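Local coordinates for endonuclease Bse634IR (Geobacillus stearothermophilus, PDB 3V1Z), which binds its cognate DNA and, as a type IIF restriction endonuclease, probably cleaves it with the help of divalent metal ions, at residues I101-N106 and V174-F179; L147-Q152 and L191-G196; R205-V210 and D249-T254. The protein carries 1 engineered substitution. All coordinates share one frame; numbering follows the deposited sequence.

Contact 1 of 3, residues I101-N106 and V174-F179; sequences IIKMPN and VALTLF. With nucleotides of chain C.
Pro105 lies over the ring of Phe179 in a CH-pi contact: its CG stands 3.7 Å from the ring centroid and 10° off the ring normal, while Pro105 CD comes to 3.5 Å from Phe179 CD1. With Phe179 CG set between the backbone N and the carbonyl carbon (chi1 71°), the ring folds back over the residues before it, Thr177 O on its other face and Leu176 O at its edge. Apolar packing continues on Phe179 CB, touched by Met104 SD. Ile102 divides its branches, CG2 lying 3.8 Å from Phe179 CB and CG1 meeting Leu178 CD2 at 3.5 Å, the two side chains crossing at about a right angle. Replacing Phe179 by an alanine would remove the ring and is likely to leave Pro105 facing a gap. Just beyond Pro105, Asn106 CB packs 3.2 Å from O3' of DC4 of chain C, so this end of the segment borders the DNA.

Polar contact runs through water. One water donates to Lys103 O and Ala175 O and accepts from Phe179 N at 3.1 Å; a second joins Lys103 O to Leu176 O, a third Lys103 N to Ala175 O. The end of helix 169-176 is thus tied to strand 99-103, outermost within this chain in the mixed sheet and beside strand 147-151. Helix 68-93 packs on both segments, and Phe110 meets the Phe179 ring.

Contact 2 of 3, residues L147-Q152 and L191-G196; sequences LLIIRQ and LVAGVG
Leu147 and Val195, a hydrogen-bonded antiparallel pair, stand side by side and point the same way, Leu147 CB 3.9 Å from Val195 CB. Beside them on this face of the sheet lies Ile149. Its CG1 is anti to the carbonyl carbon (chi1 -66°), which carries CD1 along the strands to Val195 CG2 at 3.8 Å; CG2 points to the other end of the contact and meets Val192 CG2, the two side chains crossing at about a right angle. Ile149 CB faces the small Ala193 CB between them.

Val192 and Ala193 both sit opposite Ile149 because the strand carries a classic beta bulge here. Ile149 O takes two donors, Val192 N at 3.0 Å, nearly in line with the carbonyl, and a weak bond from Ala193 N at 3.3 Å. The straightest bond of the pairing is Ile149 N to Ala193 O, 2.7 Å with 173° at the hydrogen. These two strands are neighbours at the heart of the mixed sheet of a PDDEXK-clan nuclease, and Asp146 and Leu197, calcium-binding positions of this protein that carry no ion in this chain, border them.

On the other face the leucines take over. Leu148 and Leu191 meet at a slant, Leu148 CD2 3.7 Å from Leu191 CD1, and Ile150 CG1 reaches the same Leu191 CD1 more loosely, at 4.1 Å, again crossing at a slant. Leu148 CD2 also rests against Gly194 CA, where a beta carbon would crowd this methyl. At the margin Arg151 CB leans on Val192 CG1, while its extended chain leads away to a salt bridge between NE and Asp98.

Contact 3 of 3, residues R205-V210 and D249-T254; sequences RRLQLV and DDALQT. With nucleotides of chain C; nucleotides of chain B.
Arg206 runs past Ala251 on its way to the DNA backbone. Its CB heads toward segment 249-254, and CG takes the position between the backbone N and the carbonyl carbon (chi1 71°); from there the chain is extended as far as NE. CD lies 3.9 Å from Ala251 CB, and NE closes to 3.3 Å from the same methyl, which meets the guanidinium obliquely. At the tip the two nitrogens part company: NH1 forms a salt bridge with Asp248, and NH2 donates to OP2 of DC4 of chain B at 2.9 Å (149° at the hydrogen), the phosphate lying near the guanidinium plane. Asp248 thus probably helps to fix the turn of the group that grips the phosphate.

Arg205 reaches a second DNA chain, chain C. Its NE donates to O6 of DG8 of chain C at 2.9 Å (163°) and its NH2 to N7 of the same base at 3.0 Å, the two-pronged reading of a guanine's major-groove edge familiar from protein-DNA complexes; one face of the guanidinium covers the sugar of DC7 of chain C.

Away from the DNA-binding tips the packing is apolar. Leu252 CD2 packs against the backbone of the facing segment, 3.3 Å from Arg206 O and 3.8 Å from Leu209 CB, with Val210 CG2 beside it. The bond from Thr254 N to Ala251 O spans a type I beta turn that begins on the last helical residue, and Thr254 OG1 adds a second bond to that carbonyl at 2.6 Å. The contact therefore joins the N-terminal part of helix 207-226 and the residues leading into it to the end of helix 246-251, with Ile274 of strand 273-276 touching Leu252 and His211 of the second subunit against Leu207 and Val210.

Contacts 1 and 2 interlock: their segments alternate along the chain, their centres are 12 Å apart, and strands 99-103 and 147-151 lie next to each other in the one mixed sheet, with Ile102 O 2.9 Å from Leu148 N. Contact 3 follows both in sequence. Its centre is 19 Å from that of contact 2, which it touches through Leu209 CD2 and Gly196 CA, and 25 Å from that of contact 1, with no touch. Strand 191-198 is followed in the chain by helix 207-226, with the arginines in the connection or at its beginning, so one stretch of chain links the sheet carrying the calcium-binding Leu197 to the arginines that contact the DNA.

Contact 1 of 3, residues I101-N106 and V174-F179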
loop_
_atom_site.group_PDB
_atom_site.type_symbol
_atom_site.label_atom_id
_atom_site.label_comp_id
_atom_site.label_asym_id
_atom_site.label_seq_id
_atom_site.Cartn_x
_atom_site.Cartn_y
_atom_site.Cartn_z
ATOM N N ILE A 101 4.269 -25.451 2.336
ATOM C CA ILE A 101 4.504 -24.009 2.276
ATOM C C ILE A 101 4.668 -23.622 0.809
ATOM O O ILE A 101 5.604 -24.070 0.143
ATOM C CB ILE A 101 5.726 -23.560 3.111
ATOM C CG1 ILE A 101 5.605 -24.033 4.561
ATOM C CG2 ILE A 101 5.861 -22.036 3.090
ATOM C CD1 ILE A 101 6.545 -25.139 4.933
ATOM N N ILE A 102 3.747 -22.793 0.318
ATOM C CA ILE A 102 3.582 -22.569 -1.120
ATOM C C ILE A 102 3.689 -21.091 -1.486
ATOM O O ILE A 102 2.949 -20.265 -0.959
ATOM C CB ILE A 102 2.212 -23.127 -1.620
ATOM C CG1 ILE A 102 2.076 -24.621 -1.289
ATOM C CG2 ILE A 102 2.027 -22.879 -3.126
ATOM C CD1 ILE A 102 0.661 -25.128 -1.237
ATOM N N LYS A 103 4.623 -20.771 -2.380
ATOM C CA LYS A 103 4.716 -19.440 -2.991
ATOM C C LYS A 103 3.641 -19.291 -4.070
ATOM O O LYS A 103 3.665 -19.978 -5.102
ATOM C CB LYS A 103 6.134 -19.196 -3.541
ATOM C CG LYS A 103 6.321 -18.045 -4.561
ATOM C CD LYS A 103 5.755 -16.707 -4.104
ATOM C CE LYS A 103 5.953 -15.614 -5.158
ATOM N NZ LYS A 103 5.514 -15.988 -6.542
ATOM N N MET A 104 2.695 -18.391 -3.815
ATOM C CA MET A 104 1.558 -18.199 -4.706
ATOM C C MET A 104 1.886 -17.224 -5.842
ATOM O O MET A 104 2.657 -16.276 -5.647
ATOM C CB MET A 104 0.338 -17.699 -3.916
ATOM C CG MET A 104 -0.214 -18.680 -2.873
ATOM S SD MET A 104 -0.798 -20.245 -3.562
ATOM C CE MET A 104 -2.310 -19.748 -4.389
ATOM N N PRO A 105 1.300 -17.451 -7.035
ATOM C CA PRO A 105 1.381 -16.488 -8.125
ATOM C C PRO A 105 0.359 -15.366 -7.908
ATOM O O PRO A 105 -0.253 -15.290 -6.839
ATOM C CB PRO A 105 0.996 -17.332 -9.345
ATOM C CG PRO A 105 0.020 -18.282 -8.809
ATOM C CD PRO A 105 0.530 -18.647 -7.440
ATOM N N ASN A 106 0.156 -14.514 -8.907
ATOM C CA ASN A 106 -0.783 -13.415 -8.732
ATOM C C ASN A 106 -2.249 -13.823 -8.906
ATOM O O ASN A 106 -2.544 -14.878 -9.492
ATOM C CB ASN A 106 -0.386 -12.195 -9.581
ATOM C CG ASN A 106 -0.709 -12.362 -11.042
ATOM O OD1 ASN A 106 -1.813 -12.762 -11.399
ATOM N ND2 ASN A 106 0.246 -12.027 -11.898
ATOM N N VAL A 174 9.353 -26.229 -10.202
ATOM C CA VAL A 174 8.565 -27.078 -9.294
ATOM C C VAL A 174 8.103 -26.357 -8.021
ATOM O O VAL A 174 6.975 -26.548 -7.566
ATOM C CB VAL A 174 9.245 -28.451 -8.971
ATOM C CG1 VAL A 174 9.373 -29.287 -10.237
ATOM C CG2 VAL A 174 10.605 -28.273 -8.299
ATOM N N ALA A 175 8.972 -25.518 -7.460
ATOM C CA ALA A 175 8.611 -24.712 -6.297
ATOM C C ALA A 175 7.529 -23.684 -6.652
ATOM O O ALA A 175 6.601 -23.448 -5.869
ATOM C CB ALA A 175 9.846 -24.024 -5.719
ATOM N N LEU A 176 7.646 -23.098 -7.844
ATOM C CA LEU A 176 6.772 -22.009 -8.265
ATOM C C LEU A 176 5.467 -22.448 -8.945
ATOM O O LEU A 176 4.612 -21.610 -9.226
ATOM C CB LEU A 176 7.534 -21.013 -9.155
ATOM C CG LEU A 176 8.694 -20.197 -8.568
ATOM C CD1 LEU A 176 9.096 -19.098 -9.544
ATOM C CD2 LEU A 176 8.378 -19.590 -7.194
ATOM N N THR A 177 5.310 -23.742 -9.208
ATOM C CA THR A 177 4.044 -24.263 -9.733
ATOM C C THR A 177 3.385 -25.232 -8.748
ATOM O O THR A 177 2.448 -25.953 -9.100
ATOM C CB THR A 177 4.214 -24.957 -11.107
ATOM O OG1 THR A 177 5.152 -26.032 -10.992
ATOM C CG2 THR A 177 4.698 -23.974 -12.160
ATOM N N LEU A 178 3.887 -25.230 -7.513
ATOM C CA LEU A 178 3.391 -26.091 -6.444
ATOM C C LEU A 178 1.908 -25.857 -6.166
ATOM O O LEU A 178 1.170 -26.797 -5.875
ATOM C CB LEU A 178 4.219 -25.880 -5.166
ATOM C CG LEU A 178 3.957 -26.774 -3.948
ATOM C CD1 LEU A 178 4.211 -28.228 -4.279
ATOM C CD2 LEU A 178 4.806 -26.334 -2.771
ATOM N N PHE A 179 1.489 -24.596 -6.264
ATOM C CA PHE A 179 0.092 -24.191 -6.099
ATOM C C PHE A 179 -0.897 -24.965 -6.992
ATOM O O PHE A 179 -2.077 -25.071 -6.658
ATOM C CB PHE A 179 -0.047 -22.683 -6.354
ATOM C CG PHE A 179 0.111 -22.292 -7.803
ATOM C CD1 PHE A 179 1.356 -21.950 -8.315
ATOM C CD2 PHE A 179 -0.990 -22.284 -8.659
ATOM C CE1 PHE A 179 1.503 -21.588 -9.651
ATOM C CE2 PHE A 179 -0.853 -21.937 -10.001
ATOM C CZ PHE A 179 0.396 -21.590 -10.498
ATOM P P DC C 4 -5.445 -6.412 -11.714
ATOM O OP1 DC C 4 -6.519 -7.159 -11.016
ATOM O OP2 DC C 4 -5.288 -4.958 -11.470
ATOM O "O5'" DC C 4 -4.055 -7.109 -11.376
ATOM C "C5'" DC C 4 -3.949 -8.519 -11.470
ATOM C "C4'" DC C 4 -2.577 -8.969 -11.028
ATOM O "O4'" DC C 4 -1.595 -8.463 -11.958
ATOM C "C3'" DC C 4 -2.193 -8.460 -9.645
ATOM O "O3'" DC C 4 -2.102 -9.599 -8.800
ATOM C "C2'" DC C 4 -0.867 -7.729 -9.855
ATOM C "C1'" DC C 4 -0.425 -8.139 -11.257
ATOM N N1 DC C 4 0.289 -7.077 -12.028
ATOM C C2 DC C 4 1.626 -7.270 -12.415
ATOM O O2 DC C 4 2.230 -8.314 -12.129
ATOM N N3 DC C 4 2.243 -6.289 -13.117
ATOM C C4 DC C 4 1.619 -5.160 -13.428
ATOM N N4 DC C 4 2.321 -4.260 -14.119
ATOM C C5 DC C 4 0.264 -4.931 -13.055
ATOM C C6 DC C 4 -0.358 -5.907 -12.365
ATOM P P DG C 5 -2.163 -9.500 -7.211
ATOM O OP1 DG C 5 -2.389 -10.864 -6.664
ATOM O OP2 DG C 5 -3.054 -8.392 -6.826
ATOM O "O5'" DG C 5 -0.684 -9.060 -6.870
ATOM C "C5'" DG C 5 0.381 -9.991 -6.925
ATOM C "C4'" DG C 5 1.650 -9.212 -6.711
ATOM O "O4'" DG C 5 1.758 -8.286 -7.814
ATOM C "C3'" DG C 5 1.662 -8.373 -5.431
ATOM O "O3'" DG C 5 2.791 -8.760 -4.653
ATOM C "C2'" DG C 5 1.770 -6.936 -5.930
ATOM C "C1'" DG C 5 2.374 -7.130 -7.314
ATOM N N9 DG C 5 2.131 -6.003 -8.204
ATOM C C8 DG C 5 1.017 -5.208 -8.252
ATOM N N7 DG C 5 1.092 -4.270 -9.143
ATOM C C5 DG C 5 2.338 -4.444 -9.717
ATOM C C6 DG C 5 2.976 -3.717 -10.750
ATOM O O6 DG C 5 2.535 -2.739 -11.370
ATOM N N1 DG C 5 4.245 -4.227 -11.035
ATOM C C2 DG C 5 4.817 -5.312 -10.408
ATOM N N2 DG C 5 6.038 -5.675 -10.802
ATOM N N3 DG C 5 4.225 -6.001 -9.446
ATOM C C4 DG C 5 2.991 -5.514 -9.154
HETATM O O HOH W 1 4.033 -19.416 -7.941
HETATM O O HOH W 2 6.445 -22.982 -3.200
HETATM O O HOH W 3 3.907 -22.672 -6.010
#

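Contact 2 of 3, residues L147-Q152 and L191-G196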
loop_
_atom_site.group_PDB
_atom_site.type_symbol
_atom_site.label_atom_id
_atom_site.label_comp_id
_atom_site.label_asym_id
_atom_site.label_seq_id
_atom_site.Cartn_x
_atom_site.Cartn_y
_atom_site.Cartn_z
ATOM N N LEU A 147 3.019 -16.129 0.488
ATOM C CA LEU A 147 3.275 -17.476 0.978
ATOM C C LEU A 147 2.022 -18.012 1.669
ATOM O O LEU A 147 1.374 -17.288 2.413
ATOM C CB LEU A 147 4.467 -17.434 1.942
ATOM C CG LEU A 147 5.444 -18.602 2.097
ATOM C CD1 LEU A 147 6.202 -18.930 0.808
ATOM C CD2 LEU A 147 6.429 -18.289 3.226
ATOM N N LEU A 148 1.660 -19.266 1.394
ATOM C CA LEU A 148 0.556 -19.914 2.111
ATOM C C LEU A 148 0.982 -21.204 2.805
ATOM O O LEU A 148 1.646 -22.053 2.212
ATOM C CB LEU A 148 -0.655 -20.168 1.203
ATOM C CG LEU A 148 -1.565 -18.983 0.847
ATOM C CD1 LEU A 148 -2.796 -19.471 0.071
ATOM C CD2 LEU A 148 -1.991 -18.174 2.087
ATOM N N ILE A 149 0.588 -21.331 4.070
ATOM C CA ILE A 149 0.878 -22.526 4.854
ATOM C C ILE A 149 -0.400 -23.337 5.019
ATOM O O ILE A 149 -1.391 -22.868 5.582
ATOM C CB ILE A 149 1.564 -22.191 6.211
ATOM C CG1 ILE A 149 2.953 -21.592 5.975
ATOM C CG2 ILE A 149 1.717 -23.432 7.065
ATOM C CD1 ILE A 149 2.971 -20.087 5.853
ATOM N N ILE A 150 -0.370 -24.551 4.485
ATOM C CA ILE A 150 -1.538 -25.413 4.454
ATOM C C ILE A 150 -1.272 -26.698 5.229
ATOM O O ILE A 150 -0.284 -27.392 4.974
ATOM C CB ILE A 150 -1.949 -25.717 2.987
ATOM C CG1 ILE A 150 -2.591 -24.472 2.370
ATOM C CG2 ILE A 150 -2.912 -26.895 2.910
ATOM C CD1 ILE A 150 -2.083 -24.139 0.993
ATOM N N ARG A 151 -2.151 -26.996 6.183
ATOM C CA ARG A 151 -2.089 -28.255 6.911
ATOM C C ARG A 151 -3.163 -29.248 6.461
ATOM O O ARG A 151 -4.311 -29.190 6.910
ATOM C CB ARG A 151 -2.159 -28.048 8.425
ATOM C CG ARG A 151 -1.886 -29.337 9.162
ATOM C CD ARG A 151 -2.120 -29.252 10.645
ATOM N NE ARG A 151 -1.623 -30.470 11.278
ATOM C CZ ARG A 151 -1.248 -30.564 12.549
ATOM N NH1 ARG A 151 -1.311 -29.503 13.349
ATOM N NH2 ARG A 151 -0.800 -31.727 13.014
ATOM N N GLN A 152 -2.767 -30.159 5.579
ATOM C CA GLN A 152 -3.628 -31.242 5.114
ATOM C C GLN A 152 -2.757 -32.419 4.655
ATOM O O GLN A 152 -2.023 -32.312 3.669
ATOM C CB GLN A 152 -4.554 -30.755 3.987
ATOM C CG GLN A 152 -5.715 -31.688 3.670
ATOM C CD GLN A 152 -6.703 -31.084 2.685
ATOM O OE1 GLN A 152 -7.280 -30.029 2.932
ATOM N NE2 GLN A 152 -6.907 -31.760 1.568
ATOM N N LEU A 191 -6.136 -24.331 5.552
ATOM C CA LEU A 191 -5.362 -23.100 5.408
ATOM C C LEU A 191 -5.131 -22.482 6.787
ATOM O O LEU A 191 -6.068 -21.993 7.424
ATOM C CB LEU A 191 -6.071 -22.113 4.475
ATOM C CG LEU A 191 -5.428 -20.731 4.285
ATOM C CD1 LEU A 191 -4.059 -20.805 3.582
ATOM C CD2 LEU A 191 -6.373 -19.794 3.538
ATOM N N VAL A 192 -3.887 -22.518 7.250
ATOM C CA VAL A 192 -3.591 -22.106 8.620
ATOM C C VAL A 192 -2.850 -20.772 8.725
ATOM O O VAL A 192 -2.899 -20.119 9.769
ATOM C CB VAL A 192 -2.865 -23.228 9.439
ATOM C CG1 VAL A 192 -3.707 -24.506 9.466
ATOM C CG2 VAL A 192 -1.468 -23.515 8.899
ATOM N N ALA A 193 -2.157 -20.375 7.657
ATOM C CA ALA A 193 -1.399 -19.119 7.656
ATOM C C ALA A 193 -0.999 -18.652 6.269
ATOM O O ALA A 193 -0.909 -19.440 5.332
ATOM C CB ALA A 193 -0.156 -19.217 8.559
ATOM N N GLY A 194 -0.783 -17.347 6.155
ATOM C CA GLY A 194 -0.228 -16.735 4.959
ATOM C C GLY A 194 0.846 -15.767 5.403
ATOM O O GLY A 194 0.797 -15.263 6.531
ATOM N N VAL A 195 1.825 -15.520 4.534
ATOM C CA VAL A 195 2.904 -14.574 4.845
ATOM C C VAL A 195 3.090 -13.590 3.690
ATOM O O VAL A 195 3.062 -13.978 2.510
ATOM C CB VAL A 195 4.264 -15.276 5.174
ATOM C CG1 VAL A 195 5.271 -14.280 5.730
ATOM C CG2 VAL A 195 4.080 -16.428 6.177
ATOM N N GLY A 196 3.237 -12.317 4.047
ATOM C CA GLY A 196 3.627 -11.277 3.113
ATOM C C GLY A 196 5.113 -11.016 3.218
ATOM O O GLY A 196 5.641 -10.748 4.311
#

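Contact 3 of 3, residues R205-V210 and D249-T254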
loop_
_atom_site.group_PDB
_atom_site.type_symbol
_atom_site.label_atom_id
_atom_site.label_comp_id
_atom_site.label_asym_id
_atom_site.label_seq_id
_atom_site.Cartn_x
_atom_site.Cartn_y
_atom_site.Cartn_z
ATOM N N ARG A 205 3.769 1.345 2.386
ATOM C CA ARG A 205 3.734 -0.021 1.857
ATOM C C ARG A 205 3.487 -1.093 2.910
ATOM O O ARG A 205 2.948 -2.156 2.598
ATOM C CB ARG A 205 5.002 -0.345 1.062
ATOM C CG ARG A 205 5.034 0.290 -0.325
ATOM C CD ARG A 205 6.096 -0.327 -1.216
ATOM N NE ARG A 205 7.465 -0.010 -0.802
ATOM C CZ ARG A 205 8.275 -0.842 -0.149
ATOM N NH1 ARG A 205 7.869 -2.064 0.181
ATOM N NH2 ARG A 205 9.507 -0.456 0.171
ATOM N N ARG A 206 3.874 -0.818 4.151
ATOM C CA ARG A 206 3.647 -1.765 5.231
ATOM C C ARG A 206 2.155 -1.907 5.551
ATOM O O ARG A 206 1.719 -2.931 6.064
ATOM C CB ARG A 206 4.449 -1.376 6.476
ATOM C CG ARG A 206 3.959 -0.139 7.194
ATOM C CD ARG A 206 4.986 0.330 8.203
ATOM N NE ARG A 206 4.574 1.589 8.818
ATOM C CZ ARG A 206 5.397 2.451 9.406
ATOM N NH1 ARG A 206 6.694 2.204 9.463
ATOM N NH2 ARG A 206 4.918 3.566 9.930
ATOM N N LEU A 207 1.377 -0.881 5.225
ATOM C CA LEU A 207 -0.057 -0.912 5.478
ATOM C C LEU A 207 -0.802 -1.817 4.490
ATOM O O LEU A 207 -1.969 -2.145 4.701
ATOM C CB LEU A 207 -0.629 0.506 5.475
ATOM C CG LEU A 207 -0.118 1.440 6.575
ATOM C CD1 LEU A 207 -0.778 2.797 6.431
ATOM C CD2 LEU A 207 -0.361 0.858 7.975
ATOM N N GLN A 208 -0.124 -2.229 3.427
ATOM C CA GLN A 208 -0.675 -3.228 2.509
ATOM C C GLN A 208 -0.731 -4.597 3.185
ATOM O O GLN A 208 -1.555 -5.433 2.831
ATOM C CB GLN A 208 0.153 -3.318 1.229
ATOM C CG GLN A 208 0.269 -2.006 0.456
ATOM C CD GLN A 208 1.263 -2.098 -0.698
ATOM O OE1 GLN A 208 1.826 -3.163 -0.968
ATOM N NE2 GLN A 208 1.483 -0.981 -1.382
ATOM N N LEU A 209 0.154 -4.823 4.150
ATOM C CA LEU A 209 0.149 -6.070 4.924
ATOM C C LEU A 209 -1.056 -6.117 5.865
ATOM O O LEU A 209 -1.616 -7.184 6.103
ATOM C CB LEU A 209 1.453 -6.236 5.718
ATOM C CG LEU A 209 2.782 -6.340 4.955
ATOM C CD1 LEU A 209 3.965 -6.258 5.908
ATOM C CD2 LEU A 209 2.864 -7.622 4.115
ATOM N N VAL A 210 -1.448 -4.956 6.391
ATOM C CA VAL A 210 -2.642 -4.846 7.223
ATOM C C VAL A 210 -3.906 -5.085 6.389
ATOM O O VAL A 210 -4.772 -5.839 6.800
ATOM C CB VAL A 210 -2.730 -3.483 7.952
ATOM C CG1 VAL A 210 -3.977 -3.429 8.818
ATOM C CG2 VAL A 210 -1.486 -3.240 8.802
ATOM N N ASP A 249 6.606 -1.731 13.715
ATOM C CA ASP A 249 5.973 -2.600 14.711
ATOM C C ASP A 249 4.600 -2.118 15.149
ATOM O O ASP A 249 3.661 -2.905 15.224
ATOM C CB ASP A 249 6.868 -2.717 15.959
ATOM C CG ASP A 249 7.981 -3.719 15.788
ATOM O OD1 ASP A 249 7.826 -4.640 14.951
ATOM O OD2 ASP A 249 9.010 -3.591 16.496
ATOM N N ASP A 250 4.504 -0.828 15.469
ATOM C CA ASP A 250 3.235 -0.199 15.824
ATOM C C ASP A 250 2.207 -0.325 14.697
ATOM O O ASP A 250 1.098 -0.800 14.922
ATOM C CB ASP A 250 3.442 1.278 16.170
ATOM C CG ASP A 250 4.257 1.482 17.435
ATOM O OD1 ASP A 250 4.620 0.493 18.104
ATOM O OD2 ASP A 250 4.540 2.649 17.760
ATOM N N ALA A 251 2.576 0.109 13.492
ATOM C CA ALA A 251 1.673 0.037 12.338
ATOM C C ALA A 251 1.097 -1.353 12.166
ATOM O O ALA A 251 -0.102 -1.499 11.928
ATOM C CB ALA A 251 2.371 0.484 11.053
ATOM N N LEU A 252 1.948 -2.367 12.310
ATOM C CA LEU A 252 1.530 -3.747 12.083
ATOM C C LEU A 252 0.877 -4.408 13.314
ATOM O O LEU A 252 0.545 -5.589 13.281
ATOM C CB LEU A 252 2.682 -4.582 11.500
ATOM C CG LEU A 252 3.229 -4.113 10.138
ATOM C CD1 LEU A 252 4.626 -4.650 9.870
ATOM C CD2 LEU A 252 2.284 -4.456 8.983
ATOM N N GLN A 253 0.681 -3.630 14.381
ATOM C CA GLN A 253 -0.207 -4.015 15.494
ATOM C C GLN A 253 -1.663 -3.623 15.206
ATOM O O GLN A 253 -2.564 -3.925 15.987
ATOM C CB GLN A 253 0.257 -3.384 16.815
ATOM C CG GLN A 253 1.449 -4.068 17.471
ATOM C CD GLN A 253 2.116 -3.216 18.545
ATOM O OE1 GLN A 253 1.704 -2.093 18.815
ATOM N NE2 GLN A 253 3.157 -3.749 19.152
ATOM N N THR A 254 -1.893 -2.964 14.074
ATOM C CA THR A 254 -3.229 -2.502 13.702
ATOM C C THR A 254 -4.229 -3.657 13.631
ATOM O O THR A 254 -3.893 -4.765 13.205
ATOM C CB THR A 254 -3.197 -1.665 12.403
ATOM O OG1 THR A 254 -2.384 -0.507 12.624
ATOM C CG2 THR A 254 -4.593 -1.215 11.983
ATOM P P DG C 8 14.089 -2.607 -2.371
ATOM O OP1 DG C 8 14.244 -4.069 -2.523
ATOM O OP2 DG C 8 14.537 -1.924 -1.128
ATOM O "O5'" DG C 8 14.729 -2.002 -3.703
ATOM C "C5'" DG C 8 15.683 -1.008 -3.686
ATOM C "C4'" DG C 8 15.296 0.169 -4.564
ATOM O "O4'" DG C 8 13.869 0.464 -4.557
ATOM C "C3'" DG C 8 15.974 1.391 -4.000
ATOM O "O3'" DG C 8 16.579 2.128 -5.044
ATOM C "C2'" DG C 8 14.863 2.128 -3.252
ATOM C "C1'" DG C 8 13.644 1.775 -4.097
ATOM N N9 DG C 8 12.398 1.788 -3.335
ATOM C C8 DG C 8 12.145 1.146 -2.141
ATOM N N7 DG C 8 10.942 1.339 -1.684
ATOM C C5 DG C 8 10.349 2.163 -2.632
ATOM C C6 DG C 8 9.037 2.712 -2.683
ATOM O O6 DG C 8 8.114 2.559 -1.867
ATOM N N1 DG C 8 8.847 3.503 -3.823
ATOM C C2 DG C 8 9.808 3.733 -4.794
ATOM N N2 DG C 8 9.469 4.513 -5.836
ATOM N N3 DG C 8 11.032 3.223 -4.748
ATOM C C4 DG C 8 11.234 2.451 -3.652
ATOM P P DC C 7 8.841 -6.445 -2.366
ATOM O OP1 DC C 7 9.750 -7.365 -1.653
ATOM O OP2 DC C 7 7.556 -5.997 -1.778
ATOM O "O5'" DC C 7 9.665 -5.156 -2.786
ATOM C "C5'" DC C 7 10.883 -5.275 -3.543
ATOM C "C4'" DC C 7 11.373 -3.875 -3.829
ATOM O "O4'" DC C 7 10.427 -3.227 -4.715
ATOM C "C3'" DC C 7 11.479 -3.005 -2.566
ATOM O "O3'" DC C 7 12.588 -2.144 -2.615
ATOM C "C2'" DC C 7 10.241 -2.129 -2.649
ATOM C "C1'" DC C 7 10.092 -1.973 -4.157
ATOM N N1 DC C 7 8.708 -1.535 -4.501
ATOM C C2 DC C 7 8.531 -0.389 -5.289
ATOM O O2 DC C 7 9.527 0.220 -5.719
ATOM N N3 DC C 7 7.263 0.010 -5.572
ATOM C C4 DC C 7 6.217 -0.673 -5.097
ATOM N N4 DC C 7 4.996 -0.239 -5.400
ATOM C C5 DC C 7 6.379 -1.835 -4.286
ATOM C C6 DC C 7 7.633 -2.229 -4.017
ATOM P P DC B 4 6.544 6.792 10.910
ATOM O OP1 DC B 4 5.390 6.769 11.841
ATOM O OP2 DC B 4 6.968 5.539 10.240
ATOM O "O5'" DC B 4 6.245 7.865 9.774
ATOM C "C5'" DC B 4 5.761 9.145 10.145
ATOM C "C4'" DC B 4 5.468 9.968 8.913
ATOM O "O4'" DC B 4 6.707 10.229 8.218
ATOM C "C3'" DC B 4 4.538 9.270 7.930
ATOM O "O3'" DC B 4 3.334 10.024 7.899
ATOM C "C2'" DC B 4 5.305 9.263 6.607
ATOM C "C1'" DC B 4 6.467 10.226 6.836
ATOM N N1 DC B 4 7.741 9.852 6.153
ATOM C C2 DC B 4 8.281 10.694 5.167
ATOM O O2 DC B 4 7.718 11.752 4.851
ATOM N N3 DC B 4 9.441 10.327 4.569
ATOM C C4 DC B 4 10.057 9.195 4.885
ATOM N N4 DC B 4 11.190 8.929 4.234
ATOM C C5 DC B 4 9.541 8.319 5.882
ATOM C C6 DC B 4 8.393 8.684 6.487
#